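PDB 2Y2W: intracellular exo-alpha-(1->5)-L-arabinofuranosidase from Bifidobacterium longum, which hydrolyses terminal alpha-(1->5)-linked L-arabinofuranosyl residues of branched and debranched arabinans, contributing to complete breakdown of the plant cell wall. Local coordinates for residues D[45-50]-D[448-453]; D[493-498]-D[549-554]. All blocks are in the same frame, centred on the assembly; numbering follows the deposited sequence.

Interaction 1 of 2, residues D[45-50]-D[448-453]; sequences ASIALN and PAISSP
The pyrrolidine ring of P448 has I47 beside it, the two side chains pointing the same way, with I47 CG2 3.8 Å from P448 CG. At the CB corner of the ring L49 crosses obliquely, its CD2 lying 4.1 Å from P448 CB. The amide of N50 meets A449 through its oxygen, OD1 being 3.5 Å from A449 CB. Four backbone hydrogen bonds join the segments: S46 N and S451 N bond to each other's carbonyl oxygens, and A48 N bonds to A449 O at 3.1 Å. The shortest of the four runs from A449 N to A48 O, 2.7 Å. Together they make an antiparallel ladder in which S46–S451 and A48–A449 are hydrogen-bonded pairs and I47–I450 a non-hydrogen-bonded pair. I47 and I450 share one face of the sheet, and I47 CD1 rests 3.8 Å from both CG1 and CG2 of I450; branched isoleucines suit extended backbone and fill this apolar side. The opposite face bears the small residues S46, S451, A48 and A449. S46 is suited to its partly exposed place by a hydroxyl that bonds to T495 OG1. Proline, without an N-H to offer, comes just ahead of the ladder at P448. The ladder pairs the N-terminal strand with the C-terminal beta-sheet domain that accompanies the catalytic (beta/alpha)8 barrel in family 51 arabinofuranosidases. Strand 45-48 is flanked by strand 444-456 on one edge and by the parallel strand 492-497 on the other, while I47 touches I466 and A468, and L49 touches V470, all on strand 462-473.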
ATOM      1  N   ALA D  45     -21.135  39.596  38.614  1.00 72.04           N
ATOM      2  CA  ALA D  45     -21.380  38.576  37.593  1.00 71.77           C
ATOM      3  C   ALA D  45     -22.675  37.802  37.848  1.00 71.54           C
ATOM      4  O   ALA D  45     -23.113  37.667  38.994  1.00 71.53           O
ATOM      5  CB  ALA D  45     -20.194  37.623  37.500  1.00 71.81           C
ATOM      6  N   SER D  46     -23.282  37.296  36.776  1.00 71.19           N
ATOM      7  CA  SER D  46     -24.548  36.571  36.883  1.00 70.87           C
ATOM      8  C   SER D  46     -24.582  35.274  36.075  1.00 70.55           C
ATOM      9  O   SER D  46     -24.461  35.286  34.845  1.00 70.49           O
ATOM     10  CB  SER D  46     -25.724  37.471  36.493  1.00 70.91           C
ATOM     11  OG  SER D  46     -25.929  38.486  37.461  1.00 71.14           O
ATOM     12  N   ILE D  47     -24.742  34.163  36.790  1.00 70.09           N
ATOM     13  CA  ILE D  47     -24.982  32.856  36.182  1.00 69.65           C
ATOM     14  C   ILE D  47     -26.437  32.476  36.449  1.00 69.30           C
ATOM     15  O   ILE D  47     -26.819  32.216  37.594  1.00 69.31           O
ATOM     16  CB  ILE D  47     -24.031  31.762  36.749  1.00 69.68           C
ATOM     17  CG1 ILE D  47     -22.554  32.181  36.635  1.00 69.70           C
ATOM     18  CG2 ILE D  47     -24.295  30.402  36.087  1.00 69.62           C
ATOM     19  CD1 ILE D  47     -22.016  32.323  35.214  1.00 69.78           C
ATOM     20  N   ALA D  48     -27.244  32.460  35.391  1.00 68.82           N
ATOM     21  CA  ALA D  48     -28.673  32.188  35.519  1.00 68.33           C
ATOM     22  C   ALA D  48     -29.251  31.467  34.303  1.00 67.96           C
ATOM     23  O   ALA D  48     -28.779  31.650  33.181  1.00 67.96           O
ATOM     24  CB  ALA D  48     -29.436  33.486  35.781  1.00 68.36           C
ATOM     25  N   LEU D  49     -30.270  30.642  34.541  1.00 67.43           N
ATOM     26  CA  LEU D  49     -31.009  29.986  33.465  1.00 66.91           C
ATOM     27  C   LEU D  49     -32.199  30.848  33.058  1.00 66.52           C
ATOM     28  O   LEU D  49     -32.935  31.343  33.916  1.00 66.52           O
ATOM     29  CB  LEU D  49     -31.479  28.587  33.891  1.00 66.94           C
ATOM     30  CG  LEU D  49     -30.528  27.377  33.859  1.00 66.89           C
ATOM     31  CD1 LEU D  49     -29.935  27.155  32.466  1.00 66.91           C
ATOM     32  CD2 LEU D  49     -29.422  27.468  34.912  1.00 66.78           C
ATOM     33  N   ASN D  50     -32.385  31.016  31.749  1.00 65.95           N
ATOM     34  CA  ASN D  50     -33.412  31.915  31.206  1.00 65.38           C
ATOM     35  C   ASN D  50     -34.860  31.440  31.369  1.00 64.79           C
ATOM     36  O   ASN D  50     -35.626  31.412  30.397  1.00 64.75           O
ATOM     37  CB  ASN D  50     -33.115  32.254  29.738  1.00 65.53           C
ATOM     38  CG  ASN D  50     -32.291  33.524  29.580  1.00 65.81           C
ATOM     39  OD1 ASN D  50     -31.497  33.885  30.454  1.00 66.06           O
ATOM     40  ND2 ASN D  50     -32.477  34.211  28.457  1.00 65.98           N
ATOM     41  N   PRO D 448     -26.039  28.131  30.840  1.00 50.70           N
ATOM     42  CA  PRO D 448     -26.703  29.261  31.490  1.00 51.04           C
ATOM     43  C   PRO D 448     -26.290  30.603  30.895  1.00 51.41           C
ATOM     44  O   PRO D 448     -25.215  30.714  30.300  1.00 51.49           O
ATOM     45  CB  PRO D 448     -26.229  29.157  32.940  1.00 50.97           C
ATOM     46  CG  PRO D 448     -24.898  28.506  32.853  1.00 50.79           C
ATOM     47  CD  PRO D 448     -24.939  27.590  31.663  1.00 50.71           C
ATOM     48  N   ALA D 449     -27.154  31.604  31.049  1.00 51.85           N
ATOM     49  CA  ALA D 449     -26.828  32.970  30.658  1.00 52.21           C
ATOM     50  C   ALA D 449     -25.710  33.495  31.552  1.00 52.51           C
ATOM     51  O   ALA D 449     -25.809  33.451  32.783  1.00 52.51           O
ATOM     52  CB  ALA D 449     -28.057  33.862  30.745  1.00 52.17           C
ATOM     53  N   ILE D 450     -24.638  33.964  30.918  1.00 52.94           N
ATOM     54  CA  ILE D 450     -23.462  34.452  31.632  1.00 53.42           C
ATOM     55  C   ILE D 450     -23.244  35.942  31.365  1.00 53.74           C
ATOM     56  O   ILE D 450     -23.272  36.390  30.216  1.00 53.76           O
ATOM     57  CB  ILE D 450     -22.186  33.646  31.257  1.00 53.45           C
ATOM     58  CG1 ILE D 450     -22.411  32.143  31.471  1.00 53.57           C
ATOM     59  CG2 ILE D 450     -20.978  34.130  32.065  1.00 53.35           C
ATOM     60  CD1 ILE D 450     -21.441  31.246  30.714  1.00 53.83           C
ATOM     61  N   SER D 451     -23.043  36.696  32.444  1.00 54.16           N
ATOM     62  CA  SER D 451     -22.698  38.111  32.363  1.00 54.56           C
ATOM     63  C   SER D 451     -21.524  38.399  33.293  1.00 54.81           C
ATOM     64  O   SER D 451     -21.693  38.481  34.510  1.00 54.94           O
ATOM     65  CB  SER D 451     -23.902  38.985  32.727  1.00 54.55           C
ATOM     66  OG  SER D 451     -25.005  38.714  31.879  1.00 54.78           O
ATOM     67  N   SER D 452     -20.336  38.537  32.714  1.00 55.12           N
ATOM     68  CA  SER D 452     -19.117  38.768  33.484  1.00 55.43           C
ATOM     69  C   SER D 452     -18.240  39.831  32.826  1.00 55.70           C
ATOM     70  O   SER D 452     -18.290  40.003  31.604  1.00 55.75           O
ATOM     71  CB  SER D 452     -18.327  37.462  33.646  1.00 55.44           C
ATOM     72  OG  SER D 452     -17.692  37.081  32.436  1.00 55.32           O
ATOM     73  N   PRO D 453     -17.438  40.554  33.632  1.00 55.94           N
ATOM     74  CA  PRO D 453     -16.468  41.500  33.079  1.00 56.20           C
ATOM     75  C   PRO D 453     -15.413  40.794  32.228  1.00 56.43           C
ATOM     76  O   PRO D 453     -14.796  39.826  32.679  1.00 56.47           O
ATOM     77  CB  PRO D 453     -15.827  42.124  34.328  1.00 56.22           C
ATOM     78  CG  PRO D 453     -16.169  41.208  35.452  1.00 56.12           C
ATOM     79  CD  PRO D 453     -17.491  40.624  35.103  1.00 55.96           C
TER

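Interaction 2 of 2, residues D[493-498]-D[549-554]; sequences TLTIDL and TCTATL
C550 and I496 meet because chi1 of 46° sets C550 SG between its own backbone N and carbonyl carbon, 3.6 Å from I496 CB. In T495, chi1 of 49° sets OG1 between the backbone N and the carbonyl carbon, where it bonds to A45 O; CG2 is left anti to the carbonyl carbon and packs 3.9 Å from T551 CG2. T493 instead turns its CG2 to A552 O. Beta-branching suits these threonines to the extended chain. The strands are antiparallel, within the C-terminal beta-sheet domain of family 51 enzymes. I496 N gives a bond of 2.9 Å to C550 O, and C550 N returns a longer one, 3.3 Å, to I496 O. Towards the other end, L494 N reaches A552 O only weakly, at 3.4 Å. L494, I496, C550 and A552 share one face, T493, T495, T551 and T553 the other. L494 CD2 touches L554 CD1 at 3.7 Å, a separate apolar contact at the far end of the ladder from C550. The chemistry therefore divides by face: the thiol of C550 acts here as an apolar neighbour of isoleucine, and the threonine face, partly open to solvent, can combine methyl contacts with hydroxyl groups.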
ATOM      1  N   THR D 493     -17.094  38.061  42.225  1.00 66.63           N
ATOM      2  CA  THR D 493     -18.201  37.490  42.986  1.00 66.96           C
ATOM      3  C   THR D 493     -19.429  37.414  42.081  1.00 67.24           C
ATOM      4  O   THR D 493     -19.763  38.382  41.390  1.00 67.25           O
ATOM      5  CB  THR D 493     -18.492  38.306  44.268  1.00 66.93           C
ATOM      6  OG1 THR D 493     -17.300  38.388  45.060  1.00 66.87           O
ATOM      7  CG2 THR D 493     -19.593  37.653  45.102  1.00 66.96           C
ATOM      8  N   LEU D 494     -20.086  36.257  42.083  1.00 67.59           N
ATOM      9  CA  LEU D 494     -21.185  35.985  41.156  1.00 67.93           C
ATOM     10  C   LEU D 494     -22.489  35.592  41.848  1.00 68.13           C
ATOM     11  O   LEU D 494     -22.484  35.078  42.970  1.00 68.15           O
ATOM     12  CB  LEU D 494     -20.784  34.913  40.128  1.00 67.97           C
ATOM     13  CG  LEU D 494     -20.070  33.634  40.584  1.00 68.04           C
ATOM     14  CD1 LEU D 494     -20.474  32.455  39.716  1.00 68.23           C
ATOM     15  CD2 LEU D 494     -18.556  33.812  40.575  1.00 68.23           C
ATOM     16  N   THR D 495     -23.600  35.852  41.161  1.00 68.36           N
ATOM     17  CA  THR D 495     -24.930  35.481  41.635  1.00 68.65           C
ATOM     18  C   THR D 495     -25.415  34.224  40.918  1.00 68.83           C
ATOM     19  O   THR D 495     -25.332  34.124  39.691  1.00 68.88           O
ATOM     20  CB  THR D 495     -25.957  36.617  41.424  1.00 68.65           C
ATOM     21  OG1 THR D 495     -25.869  37.105  40.080  1.00 68.77           O
ATOM     22  CG2 THR D 495     -25.703  37.764  42.395  1.00 68.66           C
ATOM     23  N   ILE D 496     -25.917  33.267  41.696  1.00 69.03           N
ATOM     24  CA  ILE D 496     -26.397  31.999  41.154  1.00 69.22           C
ATOM     25  C   ILE D 496     -27.920  31.928  41.252  1.00 69.35           C
ATOM     26  O   ILE D 496     -28.484  31.881  42.349  1.00 69.39           O
ATOM     27  CB  ILE D 496     -25.755  30.785  41.874  1.00 69.22           C
ATOM     28  CG1 ILE D 496     -24.230  30.933  41.940  1.00 69.16           C
ATOM     29  CG2 ILE D 496     -26.153  29.480  41.181  1.00 69.31           C
ATOM     30  CD1 ILE D 496     -23.578  30.168  43.079  1.00 69.16           C
ATOM     31  N   ASP D 497     -28.573  31.926  40.092  1.00 69.53           N
ATOM     32  CA  ASP D 497     -30.030  31.892  40.013  1.00 69.73           C
ATOM     33  C   ASP D 497     -30.487  30.794  39.052  1.00 69.86           C
ATOM     34  O   ASP D 497     -30.567  31.008  37.839  1.00 69.87           O
ATOM     35  CB  ASP D 497     -30.571  33.268  39.585  1.00 69.73           C
ATOM     36  CG  ASP D 497     -32.096  33.340  39.587  1.00 69.82           C
ATOM     37  OD1 ASP D 497     -32.759  32.432  40.137  1.00 70.04           O
ATOM     38  OD2 ASP D 497     -32.637  34.321  39.034  1.00 69.80           O
ATOM     39  N   LEU D 498     -30.785  29.619  39.607  1.00 70.01           N
ATOM     40  CA  LEU D 498     -31.229  28.473  38.812  1.00 70.16           C
ATOM     41  C   LEU D 498     -32.616  28.721  38.217  1.00 70.24           C
ATOM     42  O   LEU D 498     -32.729  29.037  37.030  1.00 70.29           O
ATOM     43  CB  LEU D 498     -31.197  27.174  39.637  1.00 70.15           C
ATOM     44  CG  LEU D 498     -29.858  26.547  40.079  1.00 70.25           C
ATOM     45  CD1 LEU D 498     -28.831  26.484  38.943  1.00 70.04           C
ATOM     46  CD2 LEU D 498     -29.263  27.238  41.310  1.00 70.23           C
ATOM     47  N   THR D 549     -31.937  32.517  45.443  1.00 58.44           N
ATOM     48  CA  THR D 549     -30.640  33.048  45.020  1.00 58.47           C
ATOM     49  C   THR D 549     -29.539  32.765  46.044  1.00 58.45           C
ATOM     50  O   THR D 549     -29.806  32.651  47.245  1.00 58.42           O
ATOM     51  CB  THR D 549     -30.699  34.570  44.731  1.00 58.45           C
ATOM     52  OG1 THR D 549     -31.408  35.239  45.782  1.00 58.46           O
ATOM     53  CG2 THR D 549     -31.395  34.841  43.400  1.00 58.53           C
ATOM     54  N   CYS D 550     -28.307  32.647  45.550  1.00 58.40           N
ATOM     55  CA  CYS D 550     -27.129  32.407  46.388  1.00 58.36           C
ATOM     56  C   CYS D 550     -25.877  33.052  45.787  1.00 58.16           C
ATOM     57  O   CYS D 550     -25.816  33.292  44.577  1.00 58.12           O
ATOM     58  CB  CYS D 550     -26.916  30.904  46.616  1.00 58.43           C
ATOM     59  SG  CYS D 550     -27.054  29.864  45.134  1.00 58.93           S
ATOM     60  N   THR D 551     -24.890  33.339  46.637  1.00 57.93           N
ATOM     61  CA  THR D 551     -23.652  34.007  46.212  1.00 57.70           C
ATOM     62  C   THR D 551     -22.388  33.329  46.748  1.00 57.49           C
ATOM     63  O   THR D 551     -22.411  32.692  47.805  1.00 57.46           O
ATOM     64  CB  THR D 551     -23.618  35.502  46.627  1.00 57.76           C
ATOM     65  OG1 THR D 551     -23.793  35.618  48.045  1.00 57.77           O
ATOM     66  CG2 THR D 551     -24.701  36.305  45.904  1.00 57.78           C
ATOM     67  N   ALA D 552     -21.293  33.483  46.004  1.00 57.24           N
ATOM     68  CA  ALA D 552     -19.983  32.946  46.380  1.00 56.92           C
ATOM     69  C   ALA D 552     -18.852  33.769  45.763  1.00 56.67           C
ATOM     70  O   ALA D 552     -18.997  34.324  44.670  1.00 56.57           O
ATOM     71  CB  ALA D 552     -19.864  31.483  45.963  1.00 56.98           C
ATOM     72  N   THR D 553     -17.726  33.836  46.471  1.00 56.37           N
ATOM     73  CA  THR D 553     -16.551  34.581  46.010  1.00 56.07           C
ATOM     74  C   THR D 553     -15.516  33.673  45.334  1.00 55.77           C
ATOM     75  O   THR D 553     -15.029  32.711  45.933  1.00 55.74           O
ATOM     76  CB  THR D 553     -15.899  35.422  47.157  1.00 56.13           C
ATOM     77  OG1 THR D 553     -14.658  35.984  46.708  1.00 56.08           O
ATOM     78  CG2 THR D 553     -15.649  34.577  48.411  1.00 56.18           C
ATOM     79  N   LEU D 554     -15.197  33.990  44.080  1.00 55.34           N
ATOM     80  CA  LEU D 554     -14.206  33.237  43.314  1.00 54.94           C
ATOM     81  C   LEU D 554     -12.924  34.043  43.092  1.00 54.61           C
ATOM     82  O   LEU D 554     -12.915  34.990  42.301  1.00 54.51           O
ATOM     83  CB  LEU D 554     -14.790  32.758  41.978  1.00 54.95           C
ATOM     84  CG  LEU D 554     -15.449  31.373  41.932  1.00 54.98           C
ATOM     85  CD1 LEU D 554     -16.768  31.331  42.697  1.00 55.18           C
ATOM     86  CD2 LEU D 554     -15.660  30.932  40.490  1.00 54.98           C
TER

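Interactions 1 and 2 lie in the same beta sheet, their centres about 10 Å apart. Strands 45-48 and 492-497 are parallel neighbours, probably hydrogen-bonded from T495 N to A45 O and from I47 N to T495 O, which gives the order 444-456, 45-48, 492-497, 550-554. Along the chain interaction 1 closes before interaction 2 opens. The eight-stranded parallel barrel is threaded between 45-50 and 448-453, so interaction 1 brings the start of the modelled chain back into the sheet of the C-terminal region, while interaction 2 pairs two later strands of that region. Both lie away from the probable catalytic residues.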